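Local coordinates for protein farnesyl diphosphate synthase (Rhodobacter capsulatus, PDB 3M0G) that probably condenses isopentenyl diphosphate with an allylic diphosphate such as farnesyl diphosphate, using magnesium, to build longer isoprenoid chains, at residues 200-211 and 259-270. Sequence-based numbering, arbitrary orientation.
Sequences PLTAYATALGLA and LVAEAEAALAPY. Unlike the reference sequence in segment 200-211: P200 (reference Leu), T202 (reference Ala).
A207 and A263 meet methyl to methyl, CB to CB at 3.7 Å, where the helical segments 200-211 and 259-265 run antiparallel, their directions 168° apart and their axes 7.7 Å apart at closest approach. The small A207, A263 and A266 probably allow this closeness; the nearest CA atoms, of Y204 and A263, are 4.0 Å apart. Alanine methyls also lie against main-chain atoms, A207 CB on the carbonyl O of L259, A266 CB on the backbone N of Y204 at 3.4 Å. No hydrogen bond joins the segments.

Larger side chains fill in at the two ends. At one, L259 sends CD1 across L210, where its 3.4 Å approach to L210 CG is tighter than usual, while V260 CG2 rests on the methyl of A211. At the other, past the type I turn A265-A268, P269 and Y270 meet P200, whose CB lies near Y270 CE2 and whose CG touches P269 CG; the hydroxyl end of Y270 reaches L201 CD1 at 3.5 Å.

With CG anti to the backbone N (chi1 167°), the Y204 ring extends beside A263 and L267, and the carbonyl O of A263 lies at its edge, near the ring plane, 3.3 Å from CD1. L267 crosses obliquely along one flank of Y204: CD1 approaches ring atom CD1 at 3.4 Å, while CD2 packs by Y204 CB and L201 CD2. An alanine in place of L267 would probably open a gap beside Y204 and L201 and leave the ring less firmly held on that flank. The ring's OH is hydrogen-bonded to the carbonyl of L277. Such close antiparallel helix pairing is characteristic of the all-alpha prenyl synthase fold, here joining helix 199-219 to helix 249-265, with helix 275-285 packed against both.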
# COMPACT_ATOMS: atom_id res chain seq x y z
N PRO B 200 -24.91 -10.26 2.21
CA PRO B 200 -25.31 -10.06 3.61
C PRO B 200 -24.25 -9.44 4.50
O PRO B 200 -24.57 -8.61 5.32
CB PRO B 200 -25.61 -11.48 4.10
CG PRO B 200 -25.98 -12.24 2.89
CD PRO B 200 -25.23 -11.62 1.73
N LEU B 201 -23.00 -9.84 4.36
CA LEU B 201 -21.95 -9.25 5.17
C LEU B 201 -21.65 -7.81 4.73
O LEU B 201 -21.35 -6.96 5.58
CB LEU B 201 -20.69 -10.11 5.16
CG LEU B 201 -20.85 -11.37 6.03
CD1 LEU B 201 -19.88 -12.43 5.58
CD2 LEU B 201 -20.62 -11.00 7.50
N THR B 202 -21.78 -7.52 3.44
CA THR B 202 -21.66 -6.13 2.94
C THR B 202 -22.75 -5.19 3.50
O THR B 202 -22.48 -4.03 3.85
CB THR B 202 -21.66 -6.09 1.38
OG1 THR B 202 -20.60 -6.92 0.89
CG2 THR B 202 -21.44 -4.67 0.85
N ALA B 203 -23.97 -5.70 3.61
CA ALA B 203 -25.10 -4.92 4.11
C ALA B 203 -24.97 -4.68 5.61
O ALA B 203 -25.18 -3.56 6.09
CB ALA B 203 -26.44 -5.61 3.75
N TYR B 204 -24.66 -5.76 6.34
CA TYR B 204 -24.28 -5.74 7.75
C TYR B 204 -23.25 -4.65 8.03
O TYR B 204 -23.42 -3.83 8.93
CB TYR B 204 -23.72 -7.12 8.15
CG TYR B 204 -23.00 -7.18 9.49
CD1 TYR B 204 -23.71 -7.22 10.70
CD2 TYR B 204 -21.60 -7.20 9.55
CE1 TYR B 204 -23.04 -7.27 11.93
CE2 TYR B 204 -20.92 -7.25 10.77
CZ TYR B 204 -21.64 -7.29 11.96
OH TYR B 204 -20.96 -7.34 13.16
N ALA B 205 -22.20 -4.64 7.23
CA ALA B 205 -21.06 -3.73 7.42
C ALA B 205 -21.37 -2.26 7.12
O ALA B 205 -20.90 -1.37 7.83
CB ALA B 205 -19.89 -4.23 6.58
N THR B 206 -22.17 -2.02 6.08
CA THR B 206 -22.64 -0.69 5.72
C THR B 206 -23.40 -0.08 6.91
O THR B 206 -23.17 1.08 7.28
CB THR B 206 -23.58 -0.74 4.46
OG1 THR B 206 -22.90 -1.38 3.37
CG2 THR B 206 -24.03 0.64 4.04
N ALA B 207 -24.29 -0.87 7.53
CA ALA B 207 -25.04 -0.40 8.71
C ALA B 207 -24.16 -0.28 9.96
O ALA B 207 -24.21 0.74 10.65
CB ALA B 207 -26.26 -1.27 8.98
N LEU B 208 -23.36 -1.32 10.23
CA LEU B 208 -22.39 -1.31 11.33
C LEU B 208 -21.38 -0.15 11.28
O LEU B 208 -21.07 0.46 12.32
CB LEU B 208 -21.64 -2.66 11.41
CG LEU B 208 -20.53 -2.80 12.46
CD1 LEU B 208 -21.06 -2.54 13.87
CD2 LEU B 208 -19.83 -4.17 12.41
N GLY B 209 -20.88 0.15 10.08
CA GLY B 209 -19.89 1.19 9.90
C GLY B 209 -20.42 2.56 10.27
O GLY B 209 -19.73 3.35 10.93
N LEU B 210 -21.64 2.85 9.84
CA LEU B 210 -22.26 4.11 10.22
C LEU B 210 -22.65 4.17 11.71
O LEU B 210 -22.44 5.19 12.35
CB LEU B 210 -23.44 4.43 9.30
CG LEU B 210 -24.16 5.78 9.48
CD1 LEU B 210 -23.20 6.94 9.53
CD2 LEU B 210 -25.19 5.94 8.38
N ALA B 211 -23.20 3.08 12.26
CA ALA B 211 -23.40 3.00 13.72
C ALA B 211 -22.10 3.25 14.49
O ALA B 211 -22.10 3.85 15.55
CB ALA B 211 -23.99 1.63 14.13
N LEU B 259 -29.59 1.53 12.99
CA LEU B 259 -28.60 0.97 12.05
C LEU B 259 -28.07 -0.39 12.53
O LEU B 259 -27.82 -1.27 11.73
CB LEU B 259 -27.46 1.94 11.79
CG LEU B 259 -27.77 3.18 10.96
CD1 LEU B 259 -26.66 4.18 11.15
CD2 LEU B 259 -27.98 2.86 9.46
N VAL B 260 -27.93 -0.55 13.85
CA VAL B 260 -27.56 -1.83 14.44
C VAL B 260 -28.65 -2.89 14.19
O VAL B 260 -28.34 -4.06 13.96
CB VAL B 260 -27.22 -1.69 15.94
CG1 VAL B 260 -27.19 -3.04 16.66
CG2 VAL B 260 -25.87 -0.97 16.10
N ALA B 261 -29.91 -2.47 14.20
CA ALA B 261 -31.01 -3.39 13.89
C ALA B 261 -31.00 -3.72 12.40
O ALA B 261 -31.31 -4.83 12.01
CB ALA B 261 -32.36 -2.80 14.31
N GLU B 262 -30.59 -2.76 11.56
CA GLU B 262 -30.48 -3.01 10.12
C GLU B 262 -29.34 -3.99 9.85
O GLU B 262 -29.47 -4.85 8.97
CB GLU B 262 -30.22 -1.72 9.34
CG GLU B 262 -31.20 -0.57 9.59
CD GLU B 262 -32.40 -0.56 8.65
OE1 GLU B 262 -33.19 -1.52 8.66
OE2 GLU B 262 -32.57 0.44 7.92
N ALA B 263 -28.25 -3.85 10.61
CA ALA B 263 -27.08 -4.71 10.48
C ALA B 263 -27.40 -6.13 10.91
O ALA B 263 -26.96 -7.08 10.27
CB ALA B 263 -25.93 -4.17 11.30
N GLU B 264 -28.16 -6.28 11.99
CA GLU B 264 -28.60 -7.59 12.49
C GLU B 264 -29.53 -8.29 11.51
O GLU B 264 -29.48 -9.51 11.38
CB GLU B 264 -29.35 -7.45 13.82
CG GLU B 264 -28.49 -7.21 15.03
CD GLU B 264 -29.33 -7.08 16.28
OE1 GLU B 264 -29.90 -6.00 16.52
OE2 GLU B 264 -29.44 -8.08 17.01
N ALA B 265 -30.40 -7.50 10.87
CA ALA B 265 -31.37 -8.04 9.90
C ALA B 265 -30.65 -8.51 8.63
O ALA B 265 -31.05 -9.51 8.02
CB ALA B 265 -32.44 -6.99 9.57
N ALA B 266 -29.59 -7.81 8.25
CA ALA B 266 -28.77 -8.22 7.09
C ALA B 266 -28.24 -9.65 7.19
O ALA B 266 -27.93 -10.28 6.17
CB ALA B 266 -27.64 -7.24 6.85
N LEU B 267 -28.15 -10.18 8.41
CA LEU B 267 -27.54 -11.49 8.65
C LEU B 267 -28.54 -12.63 8.86
O LEU B 267 -28.16 -13.79 9.11
CB LEU B 267 -26.53 -11.41 9.80
CG LEU B 267 -25.31 -10.48 9.62
CD1 LEU B 267 -24.44 -10.57 10.86
CD2 LEU B 267 -24.49 -10.80 8.39
N ALA B 268 -29.82 -12.31 8.69
CA ALA B 268 -30.90 -13.31 8.70
C ALA B 268 -30.63 -14.58 7.87
O ALA B 268 -30.98 -15.67 8.33
CB ALA B 268 -32.25 -12.67 8.31
N PRO B 269 -29.98 -14.47 6.68
CA PRO B 269 -29.64 -15.69 5.93
C PRO B 269 -28.89 -16.75 6.76
O PRO B 269 -29.19 -17.94 6.64
CB PRO B 269 -28.72 -15.17 4.81
CG PRO B 269 -29.15 -13.78 4.59
CD PRO B 269 -29.65 -13.25 5.91
N TYR B 270 -27.96 -16.30 7.60
CA TYR B 270 -27.10 -17.18 8.39
C TYR B 270 -27.76 -17.82 9.63
O TYR B 270 -27.15 -18.65 10.30
CB TYR B 270 -25.83 -16.45 8.81
CG TYR B 270 -25.01 -15.86 7.67
CD1 TYR B 270 -24.31 -16.69 6.79
CD2 TYR B 270 -24.93 -14.49 7.49
CE1 TYR B 270 -23.56 -16.15 5.75
CE2 TYR B 270 -24.18 -13.94 6.45
CZ TYR B 270 -23.50 -14.78 5.59
OH TYR B 270 -22.75 -14.24 4.57